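Local atomic coordinates of GDP-L-fucose synthase (PDB entry 7M13), a protein that probably catalyses the NADPH-dependent reduction that yields a GDP-linked sugar, GDP-D-glycero-L-gluco-heptose, for the capsular polysaccharide of Campylobacter jejuni. Residues L185-K196 and V290-F300. Residues are numbered along the deposited sequence; the frame is centred on the assembly and turned at random.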
loop_
_atom_site.group_PDB
_atom_site.type_symbol
_atom_site.label_atom_id
_atom_site.label_comp_id
_atom_site.label_asym_id
_atom_site.label_seq_id
_atom_site.Cartn_x
_atom_site.Cartn_y
_atom_site.Cartn_z
ATOM N N LEU B 185 -9.718 21.738 -15.421
ATOM C CA LEU B 185 -10.703 22.215 -16.425
ATOM C C LEU B 185 -11.715 23.129 -15.740
ATOM O O LEU B 185 -11.947 24.235 -16.216
ATOM C CB LEU B 185 -11.337 21.033 -17.162
ATOM C CG LEU B 185 -12.062 21.352 -18.467
ATOM C CD1 LEU B 185 -11.415 22.510 -19.217
ATOM C CD2 LEU B 185 -12.151 20.136 -19.368
ATOM N N PRO B 186 -12.326 22.777 -14.586
ATOM C CA PRO B 186 -13.247 23.702 -13.926
ATOM C C PRO B 186 -12.620 25.068 -13.628
ATOM O O PRO B 186 -13.311 26.054 -13.834
ATOM C CB PRO B 186 -13.651 22.964 -12.636
ATOM C CG PRO B 186 -13.541 21.500 -13.046
ATOM C CD PRO B 186 -12.301 21.461 -13.918
ATOM N N ALA B 187 -11.356 25.100 -13.204
ATOM C CA ALA B 187 -10.628 26.347 -12.857
ATOM C C ALA B 187 -10.342 27.147 -14.126
ATOM O O ALA B 187 -10.495 28.380 -14.089
ATOM C CB ALA B 187 -9.337 26.054 -12.141
ATOM N N LEU B 188 -9.931 26.474 -15.204
ATOM C CA LEU B 188 -9.697 27.130 -16.511
ATOM C C LEU B 188 -10.996 27.816 -16.956
ATOM O O LEU B 188 -10.938 29.001 -17.340
ATOM C CB LEU B 188 -9.222 26.078 -17.520
ATOM C CG LEU B 188 -8.658 26.627 -18.829
ATOM C CD1 LEU B 188 -7.549 27.635 -18.576
ATOM C CD2 LEU B 188 -8.145 25.484 -19.685
ATOM N N LEU B 189 -12.131 27.116 -16.909
ATOM C CA LEU B 189 -13.441 27.695 -17.298
ATOM C C LEU B 189 -13.649 28.955 -16.455
ATOM O O LEU B 189 -14.018 30.003 -17.042
ATOM C CB LEU B 189 -14.566 26.683 -17.078
ATOM C CG LEU B 189 -15.956 27.167 -17.480
ATOM C CD1 LEU B 189 -15.993 27.552 -18.953
ATOM C CD2 LEU B 189 -17.005 26.109 -17.184
ATOM N N ARG B 190 -13.372 28.881 -15.147
ATOM C CA ARG B 190 -13.633 30.021 -14.231
ATOM C C ARG B 190 -12.674 31.167 -14.549
ATOM O O ARG B 190 -13.120 32.324 -14.476
ATOM C CB ARG B 190 -13.516 29.645 -12.754
ATOM C CG ARG B 190 -14.102 30.712 -11.835
ATOM C CD ARG B 190 -14.313 30.238 -10.413
ATOM N NE ARG B 190 -14.700 31.324 -9.523
ATOM C CZ ARG B 190 -14.805 31.214 -8.204
ATOM N NH1 ARG B 190 -15.165 32.260 -7.481
ATOM N NH2 ARG B 190 -14.564 30.058 -7.610
ATOM N N LYS B 191 -11.422 30.867 -14.886
ATOM C CA LYS B 191 -10.403 31.903 -15.213
ATOM C C LYS B 191 -10.875 32.725 -16.417
ATOM O O LYS B 191 -10.784 33.974 -16.369
ATOM C CB LYS B 191 -9.044 31.268 -15.523
ATOM C CG LYS B 191 -8.213 30.867 -14.308
ATOM C CD LYS B 191 -6.767 30.507 -14.646
ATOM C CE LYS B 191 -6.037 31.590 -15.418
ATOM N NZ LYS B 191 -4.564 31.393 -15.426
ATOM N N PHE B 192 -11.356 32.074 -17.476
ATOM C CA PHE B 192 -11.816 32.788 -18.694
ATOM C C PHE B 192 -13.115 33.545 -18.400
ATOM O O PHE B 192 -13.284 34.624 -18.964
ATOM C CB PHE B 192 -11.953 31.838 -19.883
ATOM C CG PHE B 192 -10.652 31.654 -20.611
ATOM C CD1 PHE B 192 -10.244 32.566 -21.568
ATOM C CD2 PHE B 192 -9.808 30.598 -20.297
ATOM C CE1 PHE B 192 -9.032 32.412 -22.224
ATOM C CE2 PHE B 192 -8.604 30.438 -20.964
ATOM C CZ PHE B 192 -8.209 31.353 -21.913
ATOM N N HIS B 193 -14.009 32.998 -17.569
ATOM C CA HIS B 193 -15.290 33.662 -17.212
ATOM C C HIS B 193 -14.989 34.997 -16.517
ATOM O O HIS B 193 -15.564 36.028 -16.927
ATOM C CB HIS B 193 -16.172 32.740 -16.366
ATOM C CG HIS B 193 -17.450 33.377 -15.953
ATOM N ND1 HIS B 193 -18.495 33.568 -16.836
ATOM C CD2 HIS B 193 -17.849 33.884 -14.767
ATOM C CE1 HIS B 193 -19.494 34.152 -16.204
ATOM N NE2 HIS B 193 -19.121 34.355 -14.933
ATOM N N LEU B 194 -14.103 34.991 -15.522
ATOM C CA LEU B 194 -13.727 36.211 -14.762
ATOM C C LEU B 194 -12.980 37.190 -15.676
ATOM O O LEU B 194 -13.201 38.403 -15.525
ATOM C CB LEU B 194 -12.871 35.839 -13.552
ATOM C CG LEU B 194 -13.555 34.967 -12.502
ATOM C CD1 LEU B 194 -12.675 34.846 -11.276
ATOM C CD2 LEU B 194 -14.924 35.519 -12.136
ATOM N N ALA B 195 -12.140 36.697 -16.593
ATOM C CA ALA B 195 -11.463 37.523 -17.617
ATOM C C ALA B 195 -12.524 38.269 -18.432
ATOM O O ALA B 195 -12.323 39.468 -18.723
ATOM C CB ALA B 195 -10.595 36.673 -18.514
ATOM N N LYS B 196 -13.597 37.572 -18.811
ATOM C CA LYS B 196 -14.726 38.148 -19.586
ATOM C C LYS B 196 -15.427 39.196 -18.721
ATOM O O LYS B 196 -15.669 40.315 -19.226
ATOM C CB LYS B 196 -15.706 37.067 -20.043
ATOM C CG LYS B 196 -16.826 37.573 -20.942
ATOM C CD LYS B 196 -17.689 36.487 -21.538
ATOM C CE LYS B 196 -18.644 35.882 -20.530
ATOM N NZ LYS B 196 -19.630 34.992 -21.185
ATOM N N VAL B 290 -6.980 23.230 -25.098
ATOM C CA VAL B 290 -8.072 23.289 -24.089
ATOM C C VAL B 290 -8.394 24.754 -23.787
ATOM O O VAL B 290 -9.590 25.086 -23.765
ATOM C CB VAL B 290 -7.695 22.532 -22.805
ATOM C CG1 VAL B 290 -8.789 22.656 -21.751
ATOM C CG2 VAL B 290 -7.411 21.082 -23.114
ATOM N N ALA B 291 -7.377 25.578 -23.560
ATOM C CA ALA B 291 -7.581 27.015 -23.254
ATOM C C ALA B 291 -8.323 27.686 -24.414
ATOM O O ALA B 291 -9.273 28.418 -24.134
ATOM C CB ALA B 291 -6.287 27.692 -22.921
ATOM N N LEU B 292 -7.972 27.401 -25.673
ATOM C CA LEU B 292 -8.695 28.018 -26.816
ATOM C C LEU B 292 -10.140 27.535 -26.816
ATOM O O LEU B 292 -11.037 28.335 -27.097
ATOM C CB LEU B 292 -8.000 27.676 -28.137
ATOM C CG LEU B 292 -6.622 28.291 -28.339
ATOM C CD1 LEU B 292 -5.999 27.772 -29.632
ATOM C CD2 LEU B 292 -6.703 29.811 -28.334
ATOM N N MET B 293 -10.381 26.255 -26.530
ATOM C CA MET B 293 -11.760 25.735 -26.465
ATOM C C MET B 293 -12.507 26.562 -25.428
ATOM O O MET B 293 -13.659 26.938 -25.667
ATOM C CB MET B 293 -11.819 24.280 -25.999
ATOM C CG MET B 293 -11.601 23.272 -27.056
ATOM S SD MET B 293 -11.822 21.625 -26.283
ATOM C CE MET B 293 -11.145 20.630 -27.606
ATOM N N VAL B 294 -11.896 26.734 -24.264
ATOM C CA VAL B 294 -12.599 27.400 -23.137
ATOM C C VAL B 294 -12.870 28.849 -23.545
ATOM O O VAL B 294 -14.013 29.300 -23.345
ATOM C CB VAL B 294 -11.799 27.318 -21.832
ATOM C CG1 VAL B 294 -12.419 28.216 -20.777
ATOM C CG2 VAL B 294 -11.709 25.875 -21.346
ATOM N N LYS B 295 -11.867 29.511 -24.122
ATOM C CA LYS B 295 -11.945 30.933 -24.573
ATOM C C LYS B 295 -13.147 31.112 -25.505
ATOM O O LYS B 295 -13.934 32.078 -25.313
ATOM C CB LYS B 295 -10.649 31.355 -25.272
ATOM C CG LYS B 295 -10.644 32.810 -25.731
ATOM C CD LYS B 295 -9.493 33.207 -26.634
ATOM C CE LYS B 295 -9.748 34.536 -27.321
ATOM N NZ LYS B 295 -8.574 34.982 -28.113
ATOM N N ASN B 296 -13.308 30.200 -26.462
ATOM C CA ASN B 296 -14.347 30.294 -27.519
ATOM C C ASN B 296 -15.723 30.035 -26.901
ATOM O O ASN B 296 -16.692 30.707 -27.310
ATOM C CB ASN B 296 -13.975 29.400 -28.703
ATOM C CG ASN B 296 -12.708 29.891 -29.381
ATOM O OD1 ASN B 296 -11.985 29.118 -30.011
ATOM N ND2 ASN B 296 -12.413 31.177 -29.240
ATOM N N ILE B 297 -15.816 29.117 -25.930
ATOM C CA ILE B 297 -17.105 28.778 -25.262
ATOM C C ILE B 297 -17.519 29.935 -24.345
ATOM O O ILE B 297 -18.717 30.273 -24.328
ATOM C CB ILE B 297 -17.006 27.431 -24.517
ATOM C CG1 ILE B 297 -16.811 26.300 -25.527
ATOM C CG2 ILE B 297 -18.225 27.203 -23.630
ATOM C CD1 ILE B 297 -16.464 24.954 -24.920
ATOM N N VAL B 298 -16.559 30.531 -23.641
ATOM C CA VAL B 298 -16.819 31.658 -22.698
ATOM C C VAL B 298 -17.120 32.927 -23.503
ATOM O O VAL B 298 -17.903 33.762 -23.022
ATOM C CB VAL B 298 -15.641 31.840 -21.728
ATOM C CG1 VAL B 298 -15.694 33.179 -21.002
ATOM C CG2 VAL B 298 -15.587 30.685 -20.734
ATOM N N GLY B 299 -16.528 33.055 -24.687
ATOM C CA GLY B 299 -16.668 34.255 -25.535
ATOM C C GLY B 299 -15.784 35.389 -25.044
ATOM O O GLY B 299 -16.151 36.540 -25.246
ATOM N N PHE B 300 -14.637 35.088 -24.433
ATOM C CA PHE B 300 -13.630 36.104 -24.037
ATOM C C PHE B 300 -12.953 36.649 -25.300
ATOM O O PHE B 300 -12.570 35.837 -26.173
ATOM C CB PHE B 300 -12.618 35.506 -23.063
ATOM C CG PHE B 300 -11.493 36.419 -22.661
ATOM C CD1 PHE B 300 -11.741 37.624 -22.024
ATOM C CD2 PHE B 300 -10.179 36.065 -22.907
ATOM C CE1 PHE B 300 -10.694 38.439 -21.627
ATOM C CE2 PHE B 300 -9.131 36.880 -22.504
ATOM C CZ PHE B 300 -9.392 38.076 -21.876
#
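The ring of Phe192 lies with one face against the backbone of helix 290-298 at Lys295, whose N sits 4.2 Å above the ring plane, over its centre. Near that plane, CD2 of Phe300 comes to 3.7 Å from CD1 of Phe192, and CD1 of Leu188 borders the edge as well. The two phenylalanines meet obliquely, their planes at 68°. Phe300 in turn offers a face to Ala195, whose CB makes a CH-pi contact 3.8 Å from the ring centroid. With CG beside its own backbone N (chi1 -86°), Phe192 enters as a knob among Ala291, Val294, Lys295 and Val298.

The packing is reciprocal. Val294 fits among Leu185, Leu188, Leu189 and Phe192, its CG2 turned to the two leucines Leu185 and Leu188 while CG1 presses on CD2 of Phe192 at 3.6 Å. One turn on, Val298 sinks among Leu189, Phe192, His193 and Lys196; its CG2 is 3.6 Å from CD1 of Leu189. At the start of the interface, CG1 of Val290 touches CD2 of Leu188 at 3.6 Å and also CD1 of Leu185.

Lys196 closes the far end. Its chain bends at chi3, bringing NZ into the carbonyl plane of Val298 for a 2.8 Å hydrogen bond to O; NZ thus bridges this C-terminal carbonyl of helix 287-298 and Tyr343 OH of helix 335-347. Gly299, with positive phi, then ends the helix and lets the chain turn to deliver Phe300.

Strand 231-235 adds Val232 beside Phe192 and Ala195. Segments 185-196 and 290-298 cross at -46°, their axes 9.3 Å apart at closest approach, as a knobs-into-holes helix pair. With Lys191 predicted to bind substrate, the pair probably belongs to the smaller substrate-binding part that accompanies the Rossmann core in extended short-chain dehydrogenases.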